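Local coordinates for organic hydroperoxide resistance protein (Legionella pneumophila, PDB 6MJN) that probably detoxifies organic hydroperoxides by cysteine-based redox chemistry, as a member of the OsmC-like family, at residues B[78-83]-B[110-115]; B[83-88]-B[105-110]. All coordinates share one frame; numbering follows the deposited sequence.

Contact 1: B[78-83]-B[110-115]; sequences ISLEDV and TGLNQN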
ATOM      1  N   ILE B  78     -15.367  12.370  20.532  1.00 67.00           N
ATOM      2  CA  ILE B  78     -16.557  11.799  19.906  1.00 71.05           C
ATOM      3  C   ILE B  78     -16.770  10.402  20.469  1.00 72.16           C
ATOM      4  O   ILE B  78     -15.813   9.629  20.622  1.00 72.72           O
ATOM      5  CB  ILE B  78     -16.410  11.772  18.370  1.00 66.53           C
ATOM      6  CG1 ILE B  78     -16.604  13.174  17.784  1.00 72.19           C
ATOM      7  CG2 ILE B  78     -17.380  10.791  17.735  1.00 64.09           C
ATOM      8  CD1 ILE B  78     -16.334  13.253  16.293  1.00 72.83           C
ATOM      9  N   SER B  79     -18.029  10.071  20.763  1.00 75.70           N
ATOM     10  CA  SER B  79     -18.385   8.838  21.474  1.00 75.00           C
ATOM     11  C   SER B  79     -18.483   7.659  20.500  1.00 68.41           C
ATOM     12  O   SER B  79     -19.559   7.138  20.194  1.00 59.69           O
ATOM     13  CB  SER B  79     -19.686   9.036  22.245  1.00 82.34           C
ATOM     14  OG  SER B  79     -20.745   9.417  21.382  1.00 80.54           O
ATOM     15  N   LEU B  80     -17.310   7.225  20.033  1.00 62.94           N
ATOM     16  CA  LEU B  80     -17.196   6.028  19.208  1.00 56.42           C
ATOM     17  C   LEU B  80     -17.201   4.784  20.072  1.00 54.37           C
ATOM     18  O   LEU B  80     -16.378   4.646  20.980  1.00 65.55           O
ATOM     19  CB  LEU B  80     -15.902   6.039  18.395  1.00 54.83           C
ATOM     20  CG  LEU B  80     -15.922   6.680  17.029  1.00 63.14           C
ATOM     21  CD1 LEU B  80     -14.952   5.949  16.119  1.00 63.16           C
ATOM     22  CD2 LEU B  80     -17.316   6.624  16.499  1.00 76.46           C
ATOM     23  N   GLU B  81     -18.105   3.860  19.774  1.00 48.40           N
ATOM     24  CA  GLU B  81     -18.046   2.580  20.462  1.00 58.70           C
ATOM     25  C   GLU B  81     -17.153   1.601  19.710  1.00 57.16           C
ATOM     26  O   GLU B  81     -16.227   1.033  20.296  1.00 70.37           O
ATOM     27  CB  GLU B  81     -19.455   2.004  20.649  1.00 62.01           C
ATOM     28  CG  GLU B  81     -20.397   2.903  21.429  1.00 71.49           C
ATOM     29  CD  GLU B  81     -21.789   2.309  21.563  1.00 82.02           C
ATOM     30  OE1 GLU B  81     -21.946   1.096  21.305  1.00 80.62           O
ATOM     31  OE2 GLU B  81     -22.727   3.053  21.922  1.00 92.02           O
ATOM     32  N   ASP B  82     -17.405   1.409  18.417  1.00 56.77           N
ATOM     33  CA  ASP B  82     -16.606   0.501  17.605  1.00 54.12           C
ATOM     34  C   ASP B  82     -16.553   1.015  16.168  1.00 49.36           C
ATOM     35  O   ASP B  82     -17.354   1.857  15.755  1.00 55.68           O
ATOM     36  CB  ASP B  82     -17.173  -0.926  17.651  1.00 54.84           C
ATOM     37  CG  ASP B  82     -16.163  -1.976  17.221  1.00 78.30           C
ATOM     38  OD1 ASP B  82     -14.969  -1.639  17.059  1.00 75.48           O
ATOM     39  OD2 ASP B  82     -16.568  -3.146  17.044  1.00 80.39           O
ATOM     40  N   VAL B  83     -15.581   0.508  15.415  1.00 47.15           N
ATOM     41  CA  VAL B  83     -15.492   0.794  13.988  1.00 42.97           C
ATOM     42  C   VAL B  83     -14.808  -0.385  13.313  1.00 46.88           C
ATOM     43  O   VAL B  83     -13.858  -0.962  13.851  1.00 48.53           O
ATOM     44  CB  VAL B  83     -14.737   2.117  13.714  1.00 55.17           C
ATOM     45  CG1 VAL B  83     -13.344   2.074  14.310  1.00 57.02           C
ATOM     46  CG2 VAL B  83     -14.633   2.382  12.212  1.00 49.72           C
ATOM     47  N   THR B 110     -20.143   2.241  15.151  1.00 36.93           N
ATOM     48  CA  THR B 110     -21.144   2.085  16.198  1.00 38.25           C
ATOM     49  C   THR B 110     -21.063   3.267  17.155  1.00 43.10           C
ATOM     50  O   THR B 110     -19.969   3.690  17.536  1.00 44.25           O
ATOM     51  CB  THR B 110     -20.932   0.778  16.991  1.00 45.01           C
ATOM     52  OG1 THR B 110     -20.629  -0.294  16.087  1.00 57.79           O
ATOM     53  CG2 THR B 110     -22.170   0.418  17.805  1.00 48.89           C
ATOM     54  N   GLY B 111     -22.225   3.788  17.561  1.00 38.09           N
ATOM     55  CA  GLY B 111     -22.297   4.787  18.613  1.00 41.94           C
ATOM     56  C   GLY B 111     -22.641   6.190  18.155  1.00 40.93           C
ATOM     57  O   GLY B 111     -22.805   7.074  19.004  1.00 44.13           O
ATOM     58  N   LEU B 112     -22.759   6.418  16.853  1.00 37.64           N
ATOM     59  CA  LEU B 112     -23.071   7.721  16.291  1.00 40.26           C
ATOM     60  C   LEU B 112     -24.302   7.609  15.410  1.00 41.29           C
ATOM     61  O   LEU B 112     -24.622   6.527  14.901  1.00 37.70           O
ATOM     62  CB  LEU B 112     -21.908   8.258  15.451  1.00 39.96           C
ATOM     63  CG  LEU B 112     -20.569   8.413  16.164  1.00 41.43           C
ATOM     64  CD1 LEU B 112     -19.541   8.928  15.165  1.00 41.24           C
ATOM     65  CD2 LEU B 112     -20.699   9.341  17.337  1.00 40.99           C
ATOM     66  N   ASN B 113     -24.998   8.736  15.227  1.00 35.25           N
ATOM     67  CA  ASN B 113     -26.049   8.728  14.221  1.00 34.18           C
ATOM     68  C   ASN B 113     -25.396   8.851  12.833  1.00 30.15           C
ATOM     69  O   ASN B 113     -24.179   9.070  12.700  1.00 33.47           O
ATOM     70  CB  ASN B 113     -27.131   9.791  14.533  1.00 35.04           C
ATOM     71  CG  ASN B 113     -26.636  11.242  14.426  1.00 39.63           C
ATOM     72  OD1 ASN B 113     -26.026  11.642  13.434  1.00 37.61           O
ATOM     73  ND2 ASN B 113     -26.948  12.045  15.448  1.00 43.46           N
ATOM     74  N   GLN B 114     -26.192   8.609  11.787  1.00 31.66           N
ATOM     75  CA  GLN B 114     -25.628   8.521  10.437  1.00 31.01           C
ATOM     76  C   GLN B 114     -24.895   9.807  10.046  1.00 37.20           C
ATOM     77  O   GLN B 114     -23.788   9.760   9.489  1.00 34.78           O
ATOM     78  CB  GLN B 114     -26.739   8.217   9.427  1.00 34.70           C
ATOM     79  CG  GLN B 114     -26.265   8.139   7.974  1.00 35.41           C
ATOM     80  CD  GLN B 114     -25.441   6.903   7.694  1.00 45.60           C
ATOM     81  OE1 GLN B 114     -25.592   5.886   8.364  1.00 38.98           O
ATOM     82  NE2 GLN B 114     -24.552   6.988   6.698  1.00 46.43           N
ATOM     83  N   ASN B 115     -25.479  10.965  10.347  1.00 34.10           N
ATOM     84  CA  ASN B 115     -24.840  12.225   9.953  1.00 41.20           C
ATOM     85  C   ASN B 115     -23.526  12.447  10.702  1.00 37.54           C
ATOM     86  O   ASN B 115     -22.508  12.805  10.093  1.00 37.10           O
ATOM     87  CB  ASN B 115     -25.804  13.395  10.167  1.00 48.14           C
ATOM     88  CG  ASN B 115     -26.893  13.456   9.106  1.00 61.74           C
ATOM     89  OD1 ASN B 115     -26.772  12.852   8.038  1.00 71.09           O
ATOM     90  ND2 ASN B 115     -27.960  14.191   9.394  1.00 60.92           N
TER
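Glu81 and Asp82 both face Thr110 in a classic beta bulge, where the N-H of Glu81 donates to Thr110 O (N to O 2.9 Å) and the N-H of Thr110 returns an almost straight bond (175°) to Asp82 O. The extra residue on one side is taken up here, where the two chains are about to part. Just before it, Ser79 centres an inverse gamma turn, closed by Leu80 N bonding to Ile78 O. Gly111 suits its place: its phi is positive (108°), a region easily reached without a CB, and the bare CA leaves room for the Glu81 side chain to lie beside it, with CG 3.9 Å from Gly111 CA. Glu81 CG stands anti to the carbonyl carbon, and the extended chain beyond it crosses Thr110 at about a right angle and brings OE1 within 3.6 Å of Thr110 CG2. Glu81 is exposed, which suits a charged residue; across this contact its carboxylate lies against carbon, Thr110 CG2 and Gly111 CA. On the apolar side the branched end of Leu112 reaches across to two partners. Its CD2 meets Ile78 CG2 at 3.6 Å, the two side chains crossing at about a right angle, while its CD1 presses against Leu80 CD2 at 3.5 Å, tighter than usual for two carbons. The methyls of Ile78, Leu80 and Leu112 thus give this partly exposed edge an apolar patch. Asp82 turns its OD1 back to its own strand in a weak bond from Val83 N, and helix 53-76 offers that oxygen a long, weak ion pair through Arg70. The same helix meets Leu80 with Ile69 and Ala73. Helix 114-125, N-capped by Asn113 bonding Glu116 N, sets Leu120 against both Leu80 and Leu112.

Contact 2: B[83-88]-B[105-110]; sequences VSMTSE and LHAHIT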
ATOM      1  N   VAL B  83     -15.581   0.508  15.415  1.00 47.15           N
ATOM      2  CA  VAL B  83     -15.492   0.794  13.988  1.00 42.97           C
ATOM      3  C   VAL B  83     -14.808  -0.385  13.313  1.00 46.88           C
ATOM      4  O   VAL B  83     -13.858  -0.962  13.851  1.00 48.53           O
ATOM      5  CB  VAL B  83     -14.737   2.117  13.714  1.00 55.17           C
ATOM      6  CG1 VAL B  83     -13.344   2.074  14.310  1.00 57.02           C
ATOM      7  CG2 VAL B  83     -14.633   2.382  12.212  1.00 49.72           C
ATOM      8  N   SER B  84     -15.308  -0.756  12.140  1.00 41.09           N
ATOM      9  CA  SER B  84     -14.559  -1.619  11.243  1.00 43.34           C
ATOM     10  C   SER B  84     -14.493  -0.943   9.885  1.00 37.26           C
ATOM     11  O   SER B  84     -15.315  -0.083   9.550  1.00 42.51           O
ATOM     12  CB  SER B  84     -15.189  -3.009  11.129  1.00 47.80           C
ATOM     13  OG  SER B  84     -16.465  -2.931  10.549  1.00 52.99           O
ATOM     14  N   MET B  85     -13.520  -1.368   9.086  1.00 31.92           N
ATOM     15  CA  MET B  85     -13.198  -0.700   7.843  1.00 32.34           C
ATOM     16  C   MET B  85     -13.046  -1.732   6.732  1.00 34.08           C
ATOM     17  O   MET B  85     -12.301  -2.704   6.885  1.00 37.62           O
ATOM     18  CB  MET B  85     -11.899   0.087   8.008  1.00 31.63           C
ATOM     19  CG  MET B  85     -11.747   1.220   7.063  1.00 38.87           C
ATOM     20  SD  MET B  85     -13.044   2.454   7.292  1.00 39.93           S
ATOM     21  CE  MET B  85     -13.149   2.840   5.541  1.00 30.10           C
ATOM     22  N   THR B  86     -13.755  -1.505   5.635  1.00 32.05           N
ATOM     23  CA  THR B  86     -13.669  -2.286   4.412  1.00 33.76           C
ATOM     24  C   THR B  86     -13.025  -1.415   3.337  1.00 35.62           C
ATOM     25  O   THR B  86     -13.410  -0.253   3.164  1.00 36.82           O
ATOM     26  CB  THR B  86     -15.067  -2.720   3.954  1.00 36.03           C
ATOM     27  OG1 THR B  86     -15.674  -3.539   4.966  1.00 39.79           O
ATOM     28  CG2 THR B  86     -14.990  -3.511   2.674  1.00 42.75           C
ATOM     29  N   SER B  87     -12.052  -1.966   2.622  1.00 35.96           N
ATOM     30  CA  SER B  87     -11.483  -1.304   1.453  1.00 35.06           C
ATOM     31  C   SER B  87     -11.644  -2.237   0.267  1.00 39.06           C
ATOM     32  O   SER B  87     -11.434  -3.443   0.384  1.00 38.97           O
ATOM     33  CB  SER B  87     -10.003  -0.978   1.646  1.00 32.27           C
ATOM     34  OG  SER B  87      -9.262  -2.177   1.693  1.00 47.28           O
ATOM     35  N   GLU B  88     -12.045  -1.687  -0.864  1.00 29.11           N
ATOM     36  CA  GLU B  88     -12.124  -2.465  -2.088  1.00 30.25           C
ATOM     37  C   GLU B  88     -11.222  -1.798  -3.110  1.00 29.41           C
ATOM     38  O   GLU B  88     -11.396  -0.613  -3.415  1.00 28.96           O
ATOM     39  CB  GLU B  88     -13.555  -2.547  -2.582  1.00 29.07           C
ATOM     40  CG  GLU B  88     -13.682  -3.267  -3.906  1.00 32.40           C
ATOM     41  CD  GLU B  88     -15.104  -3.217  -4.424  1.00 45.95           C
ATOM     42  OE1 GLU B  88     -16.011  -3.662  -3.700  1.00 50.28           O
ATOM     43  OE2 GLU B  88     -15.313  -2.708  -5.543  1.00 54.75           O
ATOM     44  N   LEU B 105     -14.095   2.834  -0.098  1.00 26.54           N
ATOM     45  CA  LEU B 105     -13.956   2.629   1.336  1.00 25.58           C
ATOM     46  C   LEU B 105     -15.338   2.582   1.966  1.00 27.96           C
ATOM     47  O   LEU B 105     -16.215   3.372   1.602  1.00 32.86           O
ATOM     48  CB  LEU B 105     -13.135   3.767   1.965  1.00 27.67           C
ATOM     49  CG  LEU B 105     -11.667   3.854   1.513  1.00 28.26           C
ATOM     50  CD1 LEU B 105     -11.007   5.040   2.214  1.00 29.49           C
ATOM     51  CD2 LEU B 105     -10.911   2.572   1.828  1.00 31.76           C
ATOM     52  N   HIS B 106     -15.553   1.659   2.893  1.00 26.66           N
ATOM     53  CA  HIS B 106     -16.833   1.619   3.590  1.00 27.50           C
ATOM     54  C   HIS B 106     -16.576   1.493   5.077  1.00 31.68           C
ATOM     55  O   HIS B 106     -16.063   0.468   5.533  1.00 30.53           O
ATOM     56  CB  HIS B 106     -17.695   0.455   3.101  1.00 33.49           C
ATOM     57  CG  HIS B 106     -19.009   0.360   3.807  1.00 44.28           C
ATOM     58  ND1 HIS B 106     -19.952   1.362   3.752  1.00 48.11           N
ATOM     59  CD2 HIS B 106     -19.524  -0.595   4.613  1.00 56.33           C
ATOM     60  CE1 HIS B 106     -21.000   1.021   4.476  1.00 43.81           C
ATOM     61  NE2 HIS B 106     -20.766  -0.161   5.014  1.00 56.53           N
ATOM     62  N   ALA B 107     -16.966   2.503   5.842  1.00 30.69           N
ATOM     63  CA  ALA B 107     -16.784   2.454   7.284  1.00 33.45           C
ATOM     64  C   ALA B 107     -18.057   1.956   7.962  1.00 32.63           C
ATOM     65  O   ALA B 107     -19.166   2.320   7.565  1.00 37.01           O
ATOM     66  CB  ALA B 107     -16.393   3.833   7.818  1.00 30.57           C
ATOM     67  N   HIS B 108     -17.896   1.103   8.973  1.00 31.73           N
ATOM     68  CA  HIS B 108     -19.001   0.673   9.829  0.52 35.30           C
ATOM     69  C   HIS B 108     -18.711   1.167  11.240  1.00 39.12           C
ATOM     70  O   HIS B 108     -17.799   0.669  11.906  1.00 42.43           O
ATOM     71  CB  HIS B 108     -19.178  -0.844   9.800  0.52 45.51           C
ATOM     72  CG  HIS B 108     -20.324  -1.341  10.632  0.52 48.89           C
ATOM     73  ND1 HIS B 108     -20.771  -2.643  10.571  0.52 54.48           N
ATOM     74  CD2 HIS B 108     -21.113  -0.715  11.537  0.52 48.90           C
ATOM     75  CE1 HIS B 108     -21.782  -2.799  11.406  0.52 57.26           C
ATOM     76  NE2 HIS B 108     -22.006  -1.645  12.008  0.52 54.49           N
ATOM     77  N   ILE B 109     -19.513   2.132  11.701  1.00 40.40           N
ATOM     78  CA  ILE B 109     -19.275   2.860  12.945  1.00 41.87           C
ATOM     79  C   ILE B 109     -20.443   2.628  13.900  1.00 37.64           C
ATOM     80  O   ILE B 109     -21.603   2.751  13.498  1.00 45.35           O
ATOM     81  CB  ILE B 109     -19.096   4.365  12.652  1.00 43.27           C
ATOM     82  CG1 ILE B 109     -17.817   4.610  11.847  1.00 41.70           C
ATOM     83  CG2 ILE B 109     -19.077   5.174  13.928  1.00 48.22           C
ATOM     84  CD1 ILE B 109     -17.607   6.049  11.454  1.00 40.86           C
ATOM     85  N   THR B 110     -20.143   2.241  15.151  1.00 36.93           N
ATOM     86  CA  THR B 110     -21.144   2.085  16.198  1.00 38.25           C
ATOM     87  C   THR B 110     -21.063   3.267  17.155  1.00 43.10           C
ATOM     88  O   THR B 110     -19.969   3.690  17.536  1.00 44.25           O
ATOM     89  CB  THR B 110     -20.932   0.778  16.991  1.00 45.01           C
ATOM     90  OG1 THR B 110     -20.629  -0.294  16.087  1.00 57.79           O
ATOM     91  CG2 THR B 110     -22.170   0.418  17.805  1.00 48.89           C
TER
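Val83 begins a run of antiparallel pairing with Ile109 in the beta hairpin of strands 82-93 and 99-110; the short strand segments lie 4.8 Å apart at 170°. Its CG2, anti to the backbone N, lies beside Ile109 CG1 at 3.9 Å, the two side chains pointing the same way, and its CA makes a CA-H...O contact of 3.1 Å with His108 O. Branched residues suit this buried face. Ser84 sits on the other face in a hydrogen-bonded pair with His108, each N-H bonded to the other's carbonyl. Being small, its side chain lets the hydroxyl settle against the His108 stem, OG to CB 3.5 Å. Met85 returns to the buried face of Val83 and Ile109. Its flexible chain bends at chi2 (62°) and beyond, laying SD over Ala107, 3.7 Å from CB, and carrying CE to Leu105 CB at the same distance. The alanine methyl is short enough to leave space for the sulfur. Thr86, a beta-branched residue well suited to an extended strand, forms the second hydrogen-bonded pair, with His106, through two backbone bonds; ND1 of the His106 imidazole is hydrogen-bonded to Ser143 OG of strand 140-146. Residues 84-88 also pair, on their far edge, with an antiparallel strand of the second subunit, so the sheet continues through the dimer interface; there Ile16 of the second subunit packs on Thr86. Ser87 is again on the buried face, which helices 53-76 and 114-125 cover, and a small residue suits close approach to helix 53-76: its buried hydroxyl is satisfied by the carbonyl of Ala58, leaving CB to meet Leu105 CD2 at 3.7 Å.

In the fold
Contact 2 is nested inside the chain loop closed by contact 1, and the two run directly into each other at Val83 and Thr110, with centres about 12 Å apart. Going from contact 2 to contact 1, regular two-strand pairing gives way to a bulge and then to loops that lead back to helix 53-76 and on to helix 114-125. Packing joins them where Leu80 CD2 meets Ile109 CG2 at 3.4 Å, continuing the apolar layer beneath the sheet outward. The centre of contact 2, which is buried, is about 11 Å from the centre of the chain, that of contact 1, at the surface, about 21 Å from it. Neither contact contains a cysteine, so neither supplies the thiol of the redox chemistry expected of this family.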